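Local coordinates for protein putative mandelate racemase (Salmonella typhimurium, PDB 2O56) that binds a magnesium ion and probably acts as a hydro-lyase of the enolase superfamily, its precise function remaining unknown, at residues G40-Y48 and H323-T331; G124-T132 and N370-L378. All coordinates share one frame; numbering follows the deposited sequence.

Contact 1 (G40-Y48 and H323-T331); sequences GFGEVGLAY and HVCGGPIST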
loop_
_atom_site.group_PDB
_atom_site.type_symbol
_atom_site.label_atom_id
_atom_site.label_comp_id
_atom_site.label_asym_id
_atom_site.label_seq_id
_atom_site.Cartn_x
_atom_site.Cartn_y
_atom_site.Cartn_z
ATOM N N GLY A 40 32.365 -4.259 36.845
ATOM C CA GLY A 40 31.053 -3.758 36.435
ATOM C C GLY A 40 29.929 -4.689 36.834
ATOM O O GLY A 40 30.083 -5.906 36.797
ATOM N N PHE A 41 28.785 -4.120 37.199
ATOM C CA PHE A 41 27.625 -4.931 37.575
ATOM C C PHE A 41 26.432 -4.721 36.605
ATOM O O PHE A 41 26.058 -3.591 36.283
ATOM C CB PHE A 41 27.177 -4.608 39.008
ATOM C CG PHE A 41 28.114 -5.105 40.094
ATOM C CD1 PHE A 41 27.773 -6.212 40.868
ATOM C CD2 PHE A 41 29.314 -4.443 40.367
ATOM C CE1 PHE A 41 28.622 -6.664 41.885
ATOM C CE2 PHE A 41 30.166 -4.884 41.377
ATOM C CZ PHE A 41 29.813 -5.983 42.143
ATOM N N GLY A 42 25.847 -5.830 36.160
ATOM C CA GLY A 42 24.668 -5.812 35.300
ATOM C C GLY A 42 23.655 -6.827 35.783
ATOM O O GLY A 42 23.955 -7.670 36.624
ATOM N N GLU A 43 22.441 -6.737 35.262
ATOM C CA GLU A 43 21.399 -7.642 35.654
ATOM C C GLU A 43 20.757 -8.287 34.413
ATOM O O GLU A 43 20.575 -7.629 33.390
ATOM C CB GLU A 43 20.368 -6.887 36.491
ATOM C CG GLU A 43 19.276 -7.762 36.987
ATOM C CD GLU A 43 18.501 -7.149 38.092
ATOM O OE1 GLU A 43 19.016 -6.188 38.693
ATOM O OE2 GLU A 43 17.371 -7.624 38.351
ATOM N N VAL A 44 20.465 -9.582 34.503
ATOM C CA VAL A 44 19.808 -10.329 33.425
ATOM C C VAL A 44 18.330 -10.362 33.781
ATOM O O VAL A 44 17.953 -10.988 34.772
ATOM C CB VAL A 44 20.330 -11.786 33.352
ATOM C CG1 VAL A 44 19.556 -12.610 32.314
ATOM C CG2 VAL A 44 21.842 -11.815 33.075
ATOM N N GLY A 45 17.498 -9.686 32.990
ATOM C CA GLY A 45 16.106 -9.427 33.389
ATOM C C GLY A 45 15.121 -10.543 33.077
ATOM O O GLY A 45 14.219 -10.374 32.245
ATOM N N LEU A 46 15.300 -11.678 33.755
ATOM C CA LEU A 46 14.428 -12.838 33.616
ATOM C C LEU A 46 14.014 -13.356 35.005
ATOM O O LEU A 46 13.856 -14.561 35.205
ATOM C CB LEU A 46 15.162 -13.949 32.826
ATOM C CG LEU A 46 15.512 -13.687 31.351
ATOM C CD1 LEU A 46 16.412 -14.788 30.786
ATOM C CD2 LEU A 46 14.225 -13.566 30.503
ATOM N N ALA A 47 13.848 -12.452 35.965
ATOM C CA ALA A 47 13.688 -12.858 37.381
ATOM C C ALA A 47 12.365 -13.584 37.670
ATOM O O ALA A 47 12.246 -14.316 38.656
ATOM C CB ALA A 47 13.876 -11.657 38.310
ATOM N N TYR A 48 11.379 -13.377 36.796
ATOM C CA TYR A 48 10.051 -13.992 36.916
ATOM C C TYR A 48 9.787 -14.702 35.593
ATOM O O TYR A 48 10.617 -14.648 34.683
ATOM C CB TYR A 48 8.978 -12.919 37.156
ATOM C CG TYR A 48 9.098 -11.808 36.155
ATOM C CD1 TYR A 48 8.347 -11.815 34.989
ATOM C CD2 TYR A 48 10.012 -10.783 36.343
ATOM C CE1 TYR A 48 8.490 -10.819 34.049
ATOM C CE2 TYR A 48 10.171 -9.795 35.405
ATOM C CZ TYR A 48 9.411 -9.818 34.263
ATOM O OH TYR A 48 9.567 -8.825 33.337
ATOM N N HIS A 323 10.537 -0.513 31.393
ATOM C CA HIS A 323 9.992 -1.616 32.169
ATOM C C HIS A 323 10.982 -1.999 33.262
ATOM O O HIS A 323 12.139 -2.291 32.980
ATOM C CB HIS A 323 9.687 -2.836 31.302
ATOM C CG HIS A 323 9.268 -4.032 32.096
ATOM N ND1 HIS A 323 10.158 -5.002 32.506
ATOM C CD2 HIS A 323 8.068 -4.378 32.617
ATOM C CE1 HIS A 323 9.519 -5.906 33.227
ATOM N NE2 HIS A 323 8.247 -5.556 33.304
ATOM N N VAL A 324 10.531 -1.988 34.512
ATOM C CA VAL A 324 11.391 -2.371 35.625
ATOM C C VAL A 324 10.706 -3.433 36.477
ATOM O O VAL A 324 9.714 -3.150 37.150
ATOM C CB VAL A 324 11.772 -1.158 36.526
ATOM C CG1 VAL A 324 12.721 -1.596 37.647
ATOM C CG2 VAL A 324 12.444 -0.065 35.716
ATOM N N CYS A 325 11.253 -4.643 36.457
ATOM C CA CYS A 325 10.860 -5.690 37.416
ATOM C C CYS A 325 12.046 -6.597 37.747
ATOM O O CYS A 325 12.107 -7.756 37.327
ATOM C CB CYS A 325 9.692 -6.516 36.865
ATOM S SG CYS A 325 8.822 -7.521 38.126
ATOM N N GLY A 326 13.017 -6.060 38.473
ATOM C CA GLY A 326 14.105 -6.903 38.955
ATOM C C GLY A 326 14.615 -6.384 40.279
ATOM O O GLY A 326 13.837 -5.969 41.121
ATOM N N GLY A 327 15.932 -6.388 40.438
ATOM C CA GLY A 327 16.563 -5.923 41.671
ATOM C C GLY A 327 16.948 -4.461 41.616
ATOM O O GLY A 327 16.660 -3.767 40.638
ATOM N N PRO A 328 17.603 -3.970 42.674
ATOM C CA PRO A 328 18.042 -2.568 42.696
ATOM C C PRO A 328 18.880 -2.133 41.485
ATOM O O PRO A 328 18.829 -0.969 41.098
ATOM C CB PRO A 328 18.861 -2.492 43.986
ATOM C CG PRO A 328 18.215 -3.533 44.870
ATOM C CD PRO A 328 17.950 -4.672 43.926
ATOM N N ILE A 329 19.619 -3.061 40.882
ATOM C CA ILE A 329 20.461 -2.729 39.736
ATOM C C ILE A 329 19.621 -2.298 38.540
ATOM O O ILE A 329 19.926 -1.293 37.885
ATOM C CB ILE A 329 21.435 -3.891 39.359
ATOM C CG1 ILE A 329 22.554 -3.976 40.419
ATOM C CG2 ILE A 329 22.050 -3.655 37.993
ATOM C CD1 ILE A 329 23.473 -5.219 40.289
ATOM N N SER A 330 18.559 -3.051 38.280
ATOM C CA SER A 330 17.537 -2.666 37.303
ATOM C C SER A 330 16.984 -1.258 37.561
ATOM O O SER A 330 16.890 -0.431 36.657
ATOM C CB SER A 330 16.405 -3.696 37.294
ATOM O OG SER A 330 15.717 -3.659 36.056
ATOM N N THR A 331 16.620 -0.978 38.801
ATOM C CA THR A 331 16.102 0.340 39.132
ATOM C C THR A 331 17.105 1.452 38.819
ATOM O O THR A 331 16.760 2.430 38.143
ATOM C CB THR A 331 15.622 0.400 40.578
ATOM O OG1 THR A 331 14.437 -0.386 40.685
ATOM C CG2 THR A 331 15.308 1.855 40.992
HETATM O O HOH W 1 13.741 -9.238 35.972
#

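Contact 2 (G124-T132 and N370-L378); sequences GKSREKIRT and NGMYEVPEL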
loop_
_atom_site.group_PDB
_atom_site.type_symbol
_atom_site.label_atom_id
_atom_site.label_comp_id
_atom_site.label_asym_id
_atom_site.label_seq_id
_atom_site.Cartn_x
_atom_site.Cartn_y
_atom_site.Cartn_z
ATOM N N GLY A 124 23.425 13.393 29.783
ATOM C CA GLY A 124 23.318 14.384 30.841
ATOM C C GLY A 124 21.970 14.397 31.519
ATOM O O GLY A 124 21.199 13.452 31.417
ATOM N N LYS A 125 21.692 15.464 32.252
ATOM C CA LYS A 125 20.519 15.480 33.110
ATOM C C LYS A 125 19.433 16.277 32.386
ATOM O O LYS A 125 19.415 17.505 32.448
ATOM C CB LYS A 125 20.872 16.105 34.482
ATOM C CG LYS A 125 19.765 15.982 35.538
ATOM C CD LYS A 125 20.226 16.350 36.929
ATOM C CE LYS A 125 20.811 15.152 37.662
ATOM N NZ LYS A 125 21.669 15.587 38.801
ATOM N N SER A 126 18.529 15.579 31.701
ATOM C CA SER A 126 17.441 16.254 30.980
ATOM C C SER A 126 16.235 16.599 31.864
ATOM O O SER A 126 15.357 17.344 31.433
ATOM C CB SER A 126 16.977 15.418 29.782
ATOM O OG SER A 126 18.067 15.125 28.924
ATOM N N ARG A 127 16.193 16.048 33.076
ATOM C CA ARG A 127 15.145 16.373 34.059
ATOM C C ARG A 127 15.681 16.104 35.458
ATOM O O ARG A 127 16.597 15.302 35.629
ATOM C CB ARG A 127 13.861 15.548 33.801
ATOM C CG ARG A 127 14.020 14.016 33.990
ATOM C CD ARG A 127 12.871 13.189 33.389
ATOM N NE ARG A 127 12.415 13.718 32.098
ATOM C CZ ARG A 127 13.043 13.528 30.941
ATOM N NH1 ARG A 127 14.135 12.783 30.890
ATOM N NH2 ARG A 127 12.575 14.080 29.834
ATOM N N GLU A 128 15.118 16.771 36.462
ATOM C CA GLU A 128 15.717 16.775 37.804
ATOM C C GLU A 128 15.092 15.721 38.709
ATOM O O GLU A 128 15.728 15.241 39.640
ATOM C CB GLU A 128 15.585 18.156 38.468
ATOM C CG GLU A 128 16.369 19.279 37.792
ATOM C CD GLU A 128 17.871 19.058 37.828
ATOM O OE1 GLU A 128 18.400 18.711 38.905
ATOM O OE2 GLU A 128 18.523 19.235 36.778
ATOM N N LYS A 129 13.834 15.382 38.445
ATOM C CA LYS A 129 13.135 14.347 39.203
ATOM C C LYS A 129 12.471 13.368 38.233
ATOM O O LYS A 129 12.178 13.724 37.086
ATOM C CB LYS A 129 12.067 14.978 40.109
ATOM C CG LYS A 129 12.630 15.608 41.367
ATOM C CD LYS A 129 11.539 15.985 42.356
ATOM C CE LYS A 129 12.078 16.900 43.450
ATOM N NZ LYS A 129 13.371 16.418 44.006
ATOM N N ILE A 130 12.218 12.153 38.711
ATOM C CA ILE A 130 11.621 11.104 37.887
ATOM C C ILE A 130 10.254 10.690 38.437
ATOM O O ILE A 130 10.156 10.015 39.464
ATOM C CB ILE A 130 12.560 9.891 37.775
ATOM C CG1 ILE A 130 13.775 10.246 36.917
ATOM C CG2 ILE A 130 11.853 8.706 37.148
ATOM C CD1 ILE A 130 15.021 9.531 37.312
ATOM N N ARG A 131 9.194 11.104 37.743
ATOM C CA ARG A 131 7.810 10.757 38.128
ATOM C C ARG A 131 7.550 9.251 38.141
ATOM O O ARG A 131 7.987 8.536 37.241
ATOM C CB ARG A 131 6.810 11.427 37.188
ATOM C CG ARG A 131 5.361 11.227 37.620
ATOM C CD ARG A 131 4.374 11.702 36.579
ATOM N NE ARG A 131 2.994 11.450 37.022
ATOM C CZ ARG A 131 1.956 11.360 36.201
ATOM N NH1 ARG A 131 2.144 11.504 34.889
ATOM N NH2 ARG A 131 0.737 11.124 36.689
ATOM N N THR A 132 6.823 8.770 39.148
ATOM C CA THR A 132 6.696 7.328 39.354
ATOM C C THR A 132 5.228 6.935 39.479
ATOM O O THR A 132 4.402 7.722 39.949
ATOM C CB THR A 132 7.536 6.870 40.572
ATOM O OG1 THR A 132 8.895 7.275 40.374
ATOM C CG2 THR A 132 7.520 5.393 40.724
ATOM N N ASN A 370 7.688 10.788 47.720
ATOM C CA ASN A 370 6.537 11.562 47.260
ATOM C C ASN A 370 6.220 11.363 45.782
ATOM O O ASN A 370 5.828 12.301 45.080
ATOM C CB ASN A 370 6.713 13.034 47.597
ATOM C CG ASN A 370 7.033 13.239 49.049
ATOM O OD1 ASN A 370 6.271 12.814 49.914
ATOM N ND2 ASN A 370 8.174 13.862 49.332
ATOM N N GLY A 371 6.398 10.125 45.334
ATOM C CA GLY A 371 6.113 9.748 43.957
ATOM C C GLY A 371 7.235 10.029 42.977
ATOM O O GLY A 371 7.044 9.884 41.774
ATOM N N MET A 372 8.403 10.427 43.483
ATOM C CA MET A 372 9.518 10.906 42.639
ATOM C C MET A 372 10.802 10.184 43.025
ATOM O O MET A 372 11.077 9.987 44.207
ATOM C CB MET A 372 9.742 12.424 42.817
ATOM C CG MET A 372 8.535 13.326 42.518
ATOM S SD MET A 372 8.298 13.644 40.751
ATOM C CE MET A 372 6.984 14.858 40.770
ATOM N N TYR A 373 11.585 9.786 42.032
ATOM C CA TYR A 373 12.946 9.288 42.255
ATOM C C TYR A 373 13.946 10.356 41.861
ATOM O O TYR A 373 13.648 11.202 40.999
ATOM C CB TYR A 373 13.220 8.130 41.314
ATOM C CG TYR A 373 13.004 6.748 41.836
ATOM C CD1 TYR A 373 11.971 5.967 41.333
ATOM C CD2 TYR A 373 13.857 6.191 42.794
ATOM C CE1 TYR A 373 11.773 4.657 41.765
ATOM C CE2 TYR A 373 13.669 4.880 43.241
ATOM C CZ TYR A 373 12.621 4.118 42.716
ATOM O OH TYR A 373 12.396 2.816 43.126
ATOM N N GLU A 374 15.145 10.295 42.453
ATOM C CA GLU A 374 16.285 11.015 41.907
ATOM C C GLU A 374 17.350 10.032 41.469
ATOM O O GLU A 374 17.435 8.921 41.985
ATOM C CB GLU A 374 16.856 12.030 42.905
ATOM C CG GLU A 374 15.865 13.150 43.292
ATOM C CD GLU A 374 16.449 14.111 44.317
ATOM O OE1 GLU A 374 16.969 13.637 45.351
ATOM O OE2 GLU A 374 16.393 15.336 44.087
ATOM N N VAL A 375 18.134 10.452 40.489
ATOM C CA VAL A 375 19.151 9.615 39.860
ATOM C C VAL A 375 20.386 9.417 40.789
ATOM O O VAL A 375 20.767 10.347 41.503
ATOM C CB VAL A 375 19.524 10.235 38.479
ATOM C CG1 VAL A 375 20.370 11.499 38.629
ATOM C CG2 VAL A 375 20.141 9.222 37.546
ATOM N N PRO A 376 20.999 8.206 40.791
ATOM C CA PRO A 376 22.278 8.017 41.469
ATOM C C PRO A 376 23.377 8.931 40.929
ATOM O O PRO A 376 23.361 9.309 39.757
ATOM C CB PRO A 376 22.624 6.549 41.173
ATOM C CG PRO A 376 21.299 5.899 40.913
ATOM C CD PRO A 376 20.519 6.945 40.189
ATOM N N GLU A 377 24.327 9.278 41.789
ATOM C CA GLU A 377 25.365 10.235 41.419
ATOM C C GLU A 377 26.781 9.659 41.435
ATOM O O GLU A 377 27.720 10.309 40.960
ATOM C CB GLU A 377 25.274 11.495 42.287
ATOM C CG GLU A 377 23.970 12.299 42.118
ATOM C CD GLU A 377 23.865 13.037 40.775
ATOM O OE1 GLU A 377 24.862 13.059 40.018
ATOM O OE2 GLU A 377 22.773 13.594 40.483
ATOM N N LEU A 378 26.930 8.451 41.984
ATOM C CA LEU A 378 28.245 7.792 42.074
ATOM C C LEU A 378 28.713 7.395 40.670
ATOM O O LEU A 378 27.890 7.344 39.753
ATOM C CB LEU A 378 28.129 6.542 42.945
ATOM C CG LEU A 378 27.678 6.776 44.396
ATOM C CD1 LEU A 378 27.314 5.459 45.055
ATOM C CD2 LEU A 378 28.793 7.461 45.174
HETATM O O HOH W 2 17.419 13.114 39.431
HETATM O O HOH W 3 15.549 16.912 42.003
#

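Contact 1 (G40-Y48 and H323-T331)
Glu43, on strand 39-44 of the N-terminal domain's antiparallel sheet, reaches across to the start of helix 328-340 in the barrel domain. Its CB packs on Ile329 CG2 at 3.9 Å. CG lies anti to the backbone N (chi1 -178°) and the chain stays extended, which carries the carboxylate to the first turn of the helix. There the two oxygens divide their partners. OE2 accepts the N-H of Gly327, the N-cap residue, on its syn lone pair at 2.8 Å and nearly straight (169°); the absence of a side chain at Gly326 allows the same OE2 to approach that residue's CA to 3.4 Å. OE1 takes Ser330 N at 3.2 Å, a more bent bond whose donor stands well above the carboxylate plane.

At the other end of the contact, the Tyr48 ring meets Cys325 O at its edge, 3.4 Å from CE2, while Cys325 SG lies 4.4 Å from the ring centroid in an oblique sulfur-aromatic contact. Tyr48 OH comes within 2.9 Å of His323 CE1. The polar partner of His323 is Asp296, bonded to ND1, a pairing consistent with the His-Asp dyad of mandelate racemase relatives, and the magnesium ligand Glu273 is adjacent. Trp87 and Phe86 of a second subunit meet the Tyr48 ring. Between the two ends, a water joins Ala47 N to Cys325 O.

Two N-H groups at a helix start thus converge on one buried carboxylate, a setting that probably stabilises negative charge on Glu43 and ties the N-terminal domain to the barrel, while the Tyr48 end borders the metal site through His323.

Contact 2 (G124-T132 and N370-L378)
A short antiparallel pairing of Ile130-Arg131 with Met372-Tyr373 adds strand 372-373 to the edge of a three-stranded mixed sheet in which strand 130-135 is central and 347-350 runs parallel to it. Ile130 and Tyr373 form the hydrogen-bonded pair, with N-to-O distances of 2.9 Å from Ile130 N to Tyr373 O and from Tyr373 N to Ile130 O. Arg131 and Met372 form the non-hydrogen-bonded pair, in which Met372 bends at chi2 (-81°) to place SD 3.9 Å from Arg131 CA.

On the buried face, Ile130 CB lies 4.0 Å from Tyr373 CB, and the Tyr373 ring meets His347 edge-to-face. The solvent side carries charges: Lys129 and Glu374 run side by side to a salt bridge, NZ to OE2 at 3.2 Å, and one water joins both groups to Glu128 O. Farther along, Lys125 bends at chi3 and crosses Glu377 at about a right angle, NZ reaching the syn lone pair of OE2 at 2.8 Å, while Tyr119 holds Glu377 OE1. Back in the pairing, Ile130 O accepts a second bond, from Thr132 OG1 at 3.2 Å, which arrives on the opposite face of the carbonyl plane from Tyr373 N.

The centres of the two contacts lie 18 Å apart, and their segments alternate along the chain: 40-48, 124-132, 323-331, 370-378. Helix 328-340 connects them. Its first turn belongs to contact 1, while Leu335, His336 and Thr339 farther along pack against side chains of contact 2. The contacts also touch directly, Thr331 CG2 lying 3.7 Å from Tyr373 OH. Strand 347-350 borders both: Glu348 and His350 touch contact 1, Leu349 touches contact 2, and His347 touches both. Contact 1 joins the N-terminal domain to the barrel close to the magnesium ion; contact 2 lies apart from the metal site and brings a late part of the chain onto strand 130-135.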